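Local atomic coordinates of protein CT_858 (Chlamydia trachomatis, PDB entry 3DOR), a protein that probably acts as a serine endopeptidase, the secreted chlamydial protease known as CPAF, and forms a dimer. Residues Y88-S93 with T149-M154; F98-I103 with T166-R171; L379-L384 with L396-N401. All coordinates share one frame; numbering follows the deposited sequence.

Contacts 1 and 2 belong to one structure, the curled antiparallel sheet in the PDZ-like region, and their centres lie about 10 Å apart. Their first segments are neighbouring strands: T89 O of contact 1 lies 2.7 Å from V101 N of contact 2, and Q91 N lies 2.8 Å from Y99 O, both probable backbone hydrogen bonds. Contact 3 sits in the region related to the S41 peptidases, on the opposite side of the chain's centre, with its centre about 45 Å from that of contact 1 and about 54 Å from that of contact 2. Its nearest atoms stay about 33 Å from contact 1, so contact 3 does not touch either of them.

Contact 1. Residues Y88-S93 with T149-M154; sequences YTVQKS and TLFSRM
Y88 and F151 each turn CG opposite their own carbonyl carbon (chi1 -51° and -67°), and these torsions lay the F151 ring against the flank of strand 83-92 with the Y88 ring beyond it. On the F151 ring CD1 and CE1 do the touching, and Y88 O and V90 CG2 approach it obliquely. F151 CD1 comes to 3.8 Å from Y88 O, while F151 CE1 lies 3.9 Å from Y88 CB. V90 touches through CG2, 4.0 Å from F151 CE1, its side chain roughly perpendicular to that of F151. Y88 adds an aromatic contact: the edge of its ring faces the flat side of F151 in a T-shaped (edge-to-face) pair, with ring centroids 6.0 Å apart and planes at 63°. On the opposite face of F151, L150 CD1 stands 4.3 Å above the plane, displaced toward the rim, so the phenyl is held between a neighbouring leucine and the tyrosine edge. L116 of strand 115-119 touches both F151 and L150.

The turn that presents F151 is tied down from its other end by R153. R153 NE, with the acceptor nearly in the guanidinium plane, bonds to T149 O at 2.8 Å, and R153 NH2 reaches L150 O at 2.9 Å. T149 O also accepts S152 N at 3.1 Å, from the opposite face of its carbonyl plane. The carbonyls of T149 and L150 would both probably be favoured by a nearby positive group. F151 and R153 bond through their backbones to L86 and A84, where strand 152-154 pairs antiparallel with strand 83-92: a short turn through F151 leads from helix 140-150 into the curled antiparallel sheet of a PDZ-like domain.

Contact 2. Residues F98-I103 with T166-R171; sequences FYFVDI and TTLKIR
F100 and its partners I170 and L168 stand on strands that share no hydrogen bond: 98-103 and 165-171 each pair antiparallel with strand 115-119, which lies between them, and the sheet curls so that their side chains meet. The F100 ring reaches across with its outer end. Its CE1 lies 3.6 Å from I170 CG2 and its CZ 4.1 Å from the same methyl. I170 offers this branch because CG1 is lodged between its backbone N and carbonyl carbon (chi1 64°), leaving CG2 opposite the carbonyl carbon, on the side where the ring lies. L168, two residues earlier and so on the same side of its strand, adds a looser touch, CD1 to F100 CZ at 4.4 Å. All three side chains are buried, in keeping with the hydrophobic interior of a PDZ-like domain, whose antiparallel strands curl around such a centre. L116 of the intervening strand and I110 also pack on F100. Immediately after F100 the strand is distorted: a classic beta bulge sets V101 and D102 together opposite T89 of the neighbouring strand 83-92. D102 OD1 accepts a weak bond from I103 N at 3.0 Å, just past the bulge, while V101 O is hydrogen-bonded to K546.

Contact 3. Residues L379-L384 with L396-N401; sequences LDWLTL and LALGDN
L384, at the end of helix 372-384, reaches toward helix 391-398 with an extended side chain. Its CB points at the other helix but stays short of it. L384 CG, placed opposite the backbone N (chi1 -164°), carries the branch outward, although it too remains 5.2 Å from A397 CB. The contact is made by the two methyls. L384 CD2 meets A397 CB at 3.7 Å and lies 3.9 Å from A397 O, while L384 CD1 turns to the neighbouring residue, 4.5 Å from L398 CD2. That same L398 methyl is shared with W381, one helical turn before L384: L398 CD2 lies 3.9 Å from W381 CZ3, at the edge of the indole and close to its plane. W381 and L398 both also touch L415 of helix 409-428, and L398 packs on L385 in the connection between the helices; the two helices, consecutive in the chain, both pack on helix 409-428. Helix 391-398 stops directly after the contact, where G399 takes a positive phi. On the far end of the first segment, L379 packs on G190 of the second subunit. No hydrogen bond joins 379-384 to 396-401; the contacts between them are mainly between methyl groups and the indole, and with L384 exposed to solvent, cohesion here probably rests on the partial burial of apolar surface.

Contact 1. Residues Y88-S93 with T149-M154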
loop_
_atom_site.group_PDB
_atom_site.type_symbol
_atom_site.label_atom_id
_atom_site.label_comp_id
_atom_site.label_asym_id
_atom_site.label_seq_id
_atom_site.Cartn_x
_atom_site.Cartn_y
_atom_site.Cartn_z
ATOM N N TYR B 88 -22.221 -1.733 26.364
ATOM C CA TYR B 88 -21.993 -2.701 27.433
ATOM C C TYR B 88 -20.883 -3.672 27.082
ATOM O O TYR B 88 -20.497 -3.796 25.920
ATOM C CB TYR B 88 -23.262 -3.493 27.725
ATOM C CG TYR B 88 -24.453 -2.610 27.947
ATOM C CD1 TYR B 88 -25.311 -2.291 26.893
ATOM C CD2 TYR B 88 -24.701 -2.053 29.196
ATOM C CE1 TYR B 88 -26.391 -1.431 27.082
ATOM C CE2 TYR B 88 -25.777 -1.192 29.399
ATOM C CZ TYR B 88 -26.614 -0.882 28.338
ATOM O OH TYR B 88 -27.650 -0.004 28.531
ATOM N N THR B 89 -20.354 -4.342 28.099
ATOM C CA THR B 89 -19.308 -5.324 27.881
ATOM C C THR B 89 -19.592 -6.532 28.757
ATOM O O THR B 89 -19.780 -6.416 29.966
ATOM C CB THR B 89 -17.908 -4.774 28.224
ATOM O OG1 THR B 89 -17.656 -3.582 27.461
ATOM C CG2 THR B 89 -16.842 -5.816 27.885
ATOM N N VAL B 90 -19.631 -7.697 28.133
ATOM C CA VAL B 90 -19.894 -8.932 28.842
ATOM C C VAL B 90 -18.653 -9.821 28.837
ATOM O O VAL B 90 -17.787 -9.684 27.971
ATOM C CB VAL B 90 -21.076 -9.677 28.178
ATOM C CG1 VAL B 90 -21.184 -11.097 28.707
ATOM C CG2 VAL B 90 -22.365 -8.914 28.449
ATOM N N GLN B 91 -18.558 -10.710 29.819
ATOM C CA GLN B 91 -17.439 -11.637 29.902
ATOM C C GLN B 91 -17.996 -12.987 30.353
ATOM O O GLN B 91 -18.766 -13.067 31.317
ATOM C CB GLN B 91 -16.393 -11.130 30.897
ATOM C CG GLN B 91 -15.073 -11.885 30.861
ATOM C CD GLN B 91 -14.002 -11.225 31.726
ATOM O OE1 GLN B 91 -12.826 -11.605 31.688
ATOM N NE2 GLN B 91 -14.407 -10.235 32.513
ATOM N N LYS B 92 -17.621 -14.044 29.644
ATOM C CA LYS B 92 -18.094 -15.378 29.966
ATOM C C LYS B 92 -17.203 -16.028 31.018
ATOM O O LYS B 92 -15.986 -16.105 30.844
ATOM C CB LYS B 92 -18.115 -16.234 28.701
ATOM C CG LYS B 92 -18.741 -17.600 28.880
ATOM C CD LYS B 92 -18.754 -18.366 27.568
ATOM C CE LYS B 92 -19.404 -19.729 27.749
ATOM N NZ LYS B 92 -19.510 -20.476 26.463
ATOM N N SER B 93 -17.808 -16.498 32.107
ATOM C CA SER B 93 -17.043 -17.142 33.171
ATOM C C SER B 93 -16.851 -18.629 32.877
ATOM O O SER B 93 -17.462 -19.169 31.957
ATOM C CB SER B 93 -17.756 -16.974 34.512
ATOM O OG SER B 93 -18.983 -17.690 34.520
ATOM N N THR B 149 -18.730 -9.201 18.945
ATOM C CA THR B 149 -19.730 -8.640 18.046
ATOM C C THR B 149 -21.164 -8.620 18.592
ATOM O O THR B 149 -22.057 -8.031 17.976
ATOM C CB THR B 149 -19.714 -9.391 16.698
ATOM O OG1 THR B 149 -20.195 -10.725 16.886
ATOM C CG2 THR B 149 -18.286 -9.456 16.149
ATOM N N LEU B 150 -21.386 -9.248 19.743
ATOM C CA LEU B 150 -22.725 -9.286 20.333
ATOM C C LEU B 150 -23.326 -7.877 20.385
ATOM O O LEU B 150 -24.447 -7.657 19.938
ATOM C CB LEU B 150 -22.672 -9.879 21.748
ATOM C CG LEU B 150 -23.947 -10.535 22.302
ATOM C CD1 LEU B 150 -23.841 -10.640 23.815
ATOM C CD2 LEU B 150 -25.163 -9.733 21.940
ATOM N N PHE B 151 -22.575 -6.917 20.914
ATOM C CA PHE B 151 -23.071 -5.547 21.001
ATOM C C PHE B 151 -22.422 -4.585 20.006
ATOM O O PHE B 151 -22.475 -3.370 20.183
ATOM C CB PHE B 151 -22.892 -5.020 22.426
ATOM C CG PHE B 151 -23.764 -5.709 23.442
ATOM C CD1 PHE B 151 -23.268 -6.028 24.697
ATOM C CD2 PHE B 151 -25.089 -6.016 23.155
ATOM C CE1 PHE B 151 -24.079 -6.644 25.655
ATOM C CE2 PHE B 151 -25.909 -6.633 24.106
ATOM C CZ PHE B 151 -25.402 -6.945 25.357
ATOM N N SER B 152 -21.826 -5.122 18.947
ATOM C CA SER B 152 -21.181 -4.274 17.946
ATOM C C SER B 152 -21.299 -4.905 16.562
ATOM O O SER B 152 -20.542 -5.815 16.219
ATOM C CB SER B 152 -19.703 -4.067 18.315
ATOM O OG SER B 152 -19.110 -3.084 17.492
ATOM N N ARG B 153 -22.265 -4.428 15.777
ATOM C CA ARG B 153 -22.507 -4.952 14.434
ATOM C C ARG B 153 -22.040 -3.923 13.416
ATOM O O ARG B 153 -22.388 -2.748 13.507
ATOM C CB ARG B 153 -23.995 -5.242 14.241
ATOM C CG ARG B 153 -24.611 -6.067 15.355
ATOM C CD ARG B 153 -24.021 -7.467 15.430
ATOM N NE ARG B 153 -24.470 -8.139 16.643
ATOM C CZ ARG B 153 -25.701 -8.610 16.838
ATOM N NH1 ARG B 153 -26.619 -8.507 15.889
ATOM N NH2 ARG B 153 -26.029 -9.133 18.012
ATOM N N MET B 154 -21.268 -4.368 12.432
ATOM C CA MET B 154 -20.726 -3.448 11.447
ATOM C C MET B 154 -20.819 -3.950 10.020
ATOM O O MET B 154 -20.307 -5.019 9.699
ATOM C CB MET B 154 -19.263 -3.165 11.792
ATOM C CG MET B 154 -19.080 -2.455 13.127
ATOM S SD MET B 154 -17.393 -2.542 13.750
ATOM C CE MET B 154 -16.587 -1.448 12.609
#

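Contact 2. Residues F98-I103 with T166-R171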
loop_
_atom_site.group_PDB
_atom_site.type_symbol
_atom_site.label_atom_id
_atom_site.label_comp_id
_atom_site.label_asym_id
_atom_site.label_seq_id
_atom_site.Cartn_x
_atom_site.Cartn_y
_atom_site.Cartn_z
ATOM N N PHE B 98 -22.784 -15.563 31.352
ATOM C CA PHE B 98 -22.330 -14.286 30.828
ATOM C C PHE B 98 -22.627 -13.161 31.805
ATOM O O PHE B 98 -23.769 -12.999 32.236
ATOM C CB PHE B 98 -22.994 -13.999 29.483
ATOM C CG PHE B 98 -22.634 -14.986 28.414
ATOM C CD1 PHE B 98 -23.300 -16.203 28.317
ATOM C CD2 PHE B 98 -21.605 -14.714 27.520
ATOM C CE1 PHE B 98 -22.942 -17.135 27.342
ATOM C CE2 PHE B 98 -21.238 -15.642 26.541
ATOM C CZ PHE B 98 -21.910 -16.854 26.454
ATOM N N TYR B 99 -21.599 -12.389 32.153
ATOM C CA TYR B 99 -21.758 -11.280 33.091
ATOM C C TYR B 99 -21.339 -9.934 32.522
ATOM O O TYR B 99 -20.383 -9.845 31.752
ATOM C CB TYR B 99 -20.941 -11.520 34.360
ATOM C CG TYR B 99 -21.344 -12.741 35.141
ATOM C CD1 TYR B 99 -20.766 -13.984 34.881
ATOM C CD2 TYR B 99 -22.319 -12.660 36.133
ATOM C CE1 TYR B 99 -21.153 -15.124 35.594
ATOM C CE2 TYR B 99 -22.714 -13.787 36.851
ATOM C CZ TYR B 99 -22.129 -15.011 36.574
ATOM O OH TYR B 99 -22.537 -16.125 37.261
ATOM N N PHE B 100 -22.061 -8.886 32.909
ATOM C CA PHE B 100 -21.732 -7.540 32.477
ATOM C C PHE B 100 -20.524 -7.115 33.318
ATOM O O PHE B 100 -20.567 -7.193 34.548
ATOM C CB PHE B 100 -22.907 -6.580 32.732
ATOM C CG PHE B 100 -24.066 -6.759 31.778
ATOM C CD1 PHE B 100 -25.058 -7.700 32.032
ATOM C CD2 PHE B 100 -24.146 -6.002 30.616
ATOM C CE1 PHE B 100 -26.113 -7.885 31.145
ATOM C CE2 PHE B 100 -25.193 -6.179 29.720
ATOM C CZ PHE B 100 -26.182 -7.123 29.982
ATOM N N VAL B 101 -19.440 -6.705 32.663
ATOM C CA VAL B 101 -18.250 -6.262 33.387
ATOM C C VAL B 101 -18.008 -4.781 33.171
ATOM O O VAL B 101 -17.102 -4.201 33.768
ATOM C CB VAL B 101 -16.977 -7.028 32.969
ATOM C CG1 VAL B 101 -17.059 -8.462 33.455
ATOM C CG2 VAL B 101 -16.801 -6.964 31.449
ATOM N N ASP B 102 -18.814 -4.165 32.315
ATOM C CA ASP B 102 -18.673 -2.740 32.085
ATOM C C ASP B 102 -19.922 -2.104 31.485
ATOM O O ASP B 102 -20.600 -2.696 30.641
ATOM C CB ASP B 102 -17.457 -2.463 31.202
ATOM C CG ASP B 102 -16.872 -1.081 31.440
ATOM O OD1 ASP B 102 -17.281 -0.421 32.420
ATOM O OD2 ASP B 102 -15.997 -0.663 30.653
ATOM N N ILE B 103 -20.214 -0.892 31.952
ATOM C CA ILE B 103 -21.358 -0.109 31.503
ATOM C C ILE B 103 -20.793 1.231 31.035
ATOM O O ILE B 103 -20.114 1.920 31.800
ATOM C CB ILE B 103 -22.345 0.146 32.663
ATOM C CG1 ILE B 103 -22.716 -1.175 33.348
ATOM C CG2 ILE B 103 -23.586 0.851 32.141
ATOM C CD1 ILE B 103 -23.320 -2.207 32.425
ATOM N N THR B 166 -34.319 -3.259 21.748
ATOM C CA THR B 166 -34.181 -4.687 21.968
ATOM C C THR B 166 -34.196 -4.888 23.480
ATOM O O THR B 166 -33.761 -4.018 24.230
ATOM C CB THR B 166 -32.858 -5.226 21.356
ATOM O OG1 THR B 166 -32.829 -6.652 21.461
ATOM C CG2 THR B 166 -31.645 -4.630 22.068
ATOM N N THR B 167 -34.701 -6.025 23.934
ATOM C CA THR B 167 -34.773 -6.267 25.363
ATOM C C THR B 167 -33.709 -7.225 25.865
ATOM O O THR B 167 -33.506 -8.300 25.307
ATOM C CB THR B 167 -36.154 -6.808 25.757
ATOM O OG1 THR B 167 -37.151 -5.845 25.403
ATOM C CG2 THR B 167 -36.227 -7.068 27.252
ATOM N N LEU B 168 -33.034 -6.822 26.933
ATOM C CA LEU B 168 -31.997 -7.645 27.529
ATOM C C LEU B 168 -32.540 -8.216 28.830
ATOM O O LEU B 168 -32.905 -7.463 29.732
ATOM C CB LEU B 168 -30.755 -6.800 27.823
ATOM C CG LEU B 168 -30.161 -5.993 26.666
ATOM C CD1 LEU B 168 -28.959 -5.209 27.167
ATOM C CD2 LEU B 168 -29.754 -6.923 25.539
ATOM N N LYS B 169 -32.627 -9.539 28.921
ATOM C CA LYS B 169 -33.105 -10.142 30.153
ATOM C C LYS B 169 -31.880 -10.467 30.998
ATOM O O LYS B 169 -30.983 -11.190 30.564
ATOM C CB LYS B 169 -33.898 -11.421 29.888
ATOM C CG LYS B 169 -34.539 -11.970 31.157
ATOM C CD LYS B 169 -35.299 -13.274 30.912
ATOM C CE LYS B 169 -35.999 -13.736 32.186
ATOM N NZ LYS B 169 -36.832 -14.956 31.979
ATOM N N ILE B 170 -31.853 -9.934 32.209
ATOM C CA ILE B 170 -30.731 -10.143 33.104
ATOM C C ILE B 170 -31.181 -10.705 34.447
ATOM O O ILE B 170 -32.369 -10.678 34.783
ATOM C CB ILE B 170 -30.034 -8.810 33.376
ATOM C CG1 ILE B 170 -31.010 -7.878 34.108
ATOM C CG2 ILE B 170 -29.611 -8.168 32.061
ATOM C CD1 ILE B 170 -30.390 -6.625 34.667
ATOM N N ARG B 171 -30.229 -11.230 35.209
ATOM C CA ARG B 171 -30.539 -11.716 36.541
ATOM C C ARG B 171 -29.599 -11.032 37.515
ATOM O O ARG B 171 -28.396 -10.970 37.283
ATOM C CB ARG B 171 -30.377 -13.231 36.667
ATOM C CG ARG B 171 -30.497 -13.684 38.127
ATOM C CD ARG B 171 -31.033 -15.090 38.270
ATOM N NE ARG B 171 -30.220 -16.046 37.540
ATOM C CZ ARG B 171 -30.717 -16.944 36.700
ATOM N NH1 ARG B 171 -32.034 -16.995 36.499
ATOM N NH2 ARG B 171 -29.898 -17.771 36.052
#

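Contact 3. Residues L379-L384 with L396-N401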
loop_
_atom_site.group_PDB
_atom_site.type_symbol
_atom_site.label_atom_id
_atom_site.label_comp_id
_atom_site.label_asym_id
_atom_site.label_seq_id
_atom_site.Cartn_x
_atom_site.Cartn_y
_atom_site.Cartn_z
ATOM N N LEU B 379 15.846 -12.409 -3.314
ATOM C CA LEU B 379 16.929 -11.865 -4.114
ATOM C C LEU B 379 17.412 -10.543 -3.516
ATOM O O LEU B 379 18.616 -10.308 -3.392
ATOM C CB LEU B 379 16.461 -11.630 -5.559
ATOM C CG LEU B 379 16.178 -12.855 -6.432
ATOM C CD1 LEU B 379 15.518 -12.428 -7.739
ATOM C CD2 LEU B 379 17.480 -13.587 -6.712
ATOM N N ASP B 380 16.472 -9.679 -3.146
ATOM C CA ASP B 380 16.849 -8.389 -2.580
ATOM C C ASP B 380 17.640 -8.521 -1.282
ATOM O O ASP B 380 18.639 -7.822 -1.089
ATOM C CB ASP B 380 15.607 -7.517 -2.381
ATOM C CG ASP B 380 14.944 -7.160 -3.698
ATOM O OD1 ASP B 380 15.627 -7.244 -4.740
ATOM O OD2 ASP B 380 13.751 -6.789 -3.700
ATOM N N TRP B 381 17.210 -9.410 -0.389
ATOM C CA TRP B 381 17.958 -9.605 0.851
ATOM C C TRP B 381 19.402 -9.966 0.499
ATOM O O TRP B 381 20.352 -9.459 1.103
ATOM C CB TRP B 381 17.363 -10.742 1.686
ATOM C CG TRP B 381 16.154 -10.368 2.499
ATOM C CD1 TRP B 381 14.900 -10.915 2.410
ATOM C CD2 TRP B 381 16.087 -9.377 3.531
ATOM N NE1 TRP B 381 14.059 -10.321 3.326
ATOM C CE2 TRP B 381 14.762 -9.373 4.026
ATOM C CE3 TRP B 381 17.020 -8.490 4.088
ATOM C CZ2 TRP B 381 14.346 -8.514 5.052
ATOM C CZ3 TRP B 381 16.609 -7.638 5.107
ATOM C CH2 TRP B 381 15.281 -7.656 5.580
ATOM N N LEU B 382 19.564 -10.847 -0.484
ATOM C CA LEU B 382 20.891 -11.284 -0.884
ATOM C C LEU B 382 21.734 -10.175 -1.506
ATOM O O LEU B 382 22.908 -10.048 -1.180
ATOM C CB LEU B 382 20.795 -12.490 -1.825
ATOM C CG LEU B 382 20.414 -13.809 -1.124
ATOM C CD1 LEU B 382 20.010 -14.861 -2.149
ATOM C CD2 LEU B 382 21.587 -14.305 -0.289
ATOM N N THR B 383 21.155 -9.359 -2.381
ATOM C CA THR B 383 21.948 -8.288 -2.972
ATOM C C THR B 383 22.269 -7.265 -1.884
ATOM O O THR B 383 23.373 -6.733 -1.825
ATOM C CB THR B 383 21.214 -7.589 -4.143
ATOM O OG1 THR B 383 20.104 -6.838 -3.644
ATOM C CG2 THR B 383 20.713 -8.611 -5.136
ATOM N N LEU B 384 21.306 -7.018 -1.004
ATOM C CA LEU B 384 21.487 -6.060 0.081
ATOM C C LEU B 384 22.663 -6.420 0.999
ATOM O O LEU B 384 23.426 -5.553 1.420
ATOM C CB LEU B 384 20.204 -5.986 0.916
ATOM C CG LEU B 384 19.977 -4.814 1.872
ATOM C CD1 LEU B 384 18.695 -5.064 2.643
ATOM C CD2 LEU B 384 21.129 -4.660 2.842
ATOM N N LEU B 396 25.454 -1.213 9.289
ATOM C CA LEU B 396 25.349 -0.200 8.242
ATOM C C LEU B 396 24.254 -0.559 7.236
ATOM O O LEU B 396 23.471 0.296 6.811
ATOM C CB LEU B 396 26.686 -0.045 7.508
ATOM C CG LEU B 396 26.658 0.870 6.277
ATOM C CD1 LEU B 396 26.035 2.215 6.641
ATOM C CD2 LEU B 396 28.072 1.063 5.744
ATOM N N ALA B 397 24.193 -1.828 6.861
ATOM C CA ALA B 397 23.200 -2.277 5.895
ATOM C C ALA B 397 21.776 -2.396 6.451
ATOM O O ALA B 397 20.799 -2.080 5.764
ATOM C CB ALA B 397 23.637 -3.622 5.309
ATOM N N LEU B 398 21.664 -2.829 7.701
ATOM C CA LEU B 398 20.363 -3.055 8.317
ATOM C C LEU B 398 19.928 -2.064 9.386
ATOM O O LEU B 398 18.739 -1.955 9.687
ATOM C CB LEU B 398 20.352 -4.467 8.904
ATOM C CG LEU B 398 20.597 -5.560 7.869
ATOM C CD1 LEU B 398 20.957 -6.879 8.541
ATOM C CD2 LEU B 398 19.352 -5.698 7.015
ATOM N N GLY B 399 20.888 -1.335 9.949
ATOM C CA GLY B 399 20.584 -0.391 11.012
ATOM C C GLY B 399 21.082 -1.041 12.292
ATOM O O GLY B 399 21.376 -2.238 12.288
ATOM N N ASP B 400 21.189 -0.281 13.379
ATOM C CA ASP B 400 21.673 -0.849 14.632
ATOM C C ASP B 400 20.719 -1.904 15.184
ATOM O O ASP B 400 21.132 -2.794 15.922
ATOM C CB ASP B 400 21.902 0.247 15.679
ATOM C CG ASP B 400 23.078 1.166 15.325
ATOM O OD1 ASP B 400 23.987 0.733 14.583
ATOM O OD2 ASP B 400 23.097 2.318 15.812
ATOM N N ASN B 401 19.443 -1.802 14.833
ATOM C CA ASN B 401 18.469 -2.785 15.279
ATOM C C ASN B 401 17.275 -2.780 14.350
ATOM O O ASN B 401 16.996 -1.779 13.689
ATOM C CB ASN B 401 18.000 -2.495 16.709
ATOM C CG ASN B 401 17.219 -1.203 16.814
ATOM O OD1 ASN B 401 17.704 -0.220 17.372
ATOM N ND2 ASN B 401 16.004 -1.193 16.265
#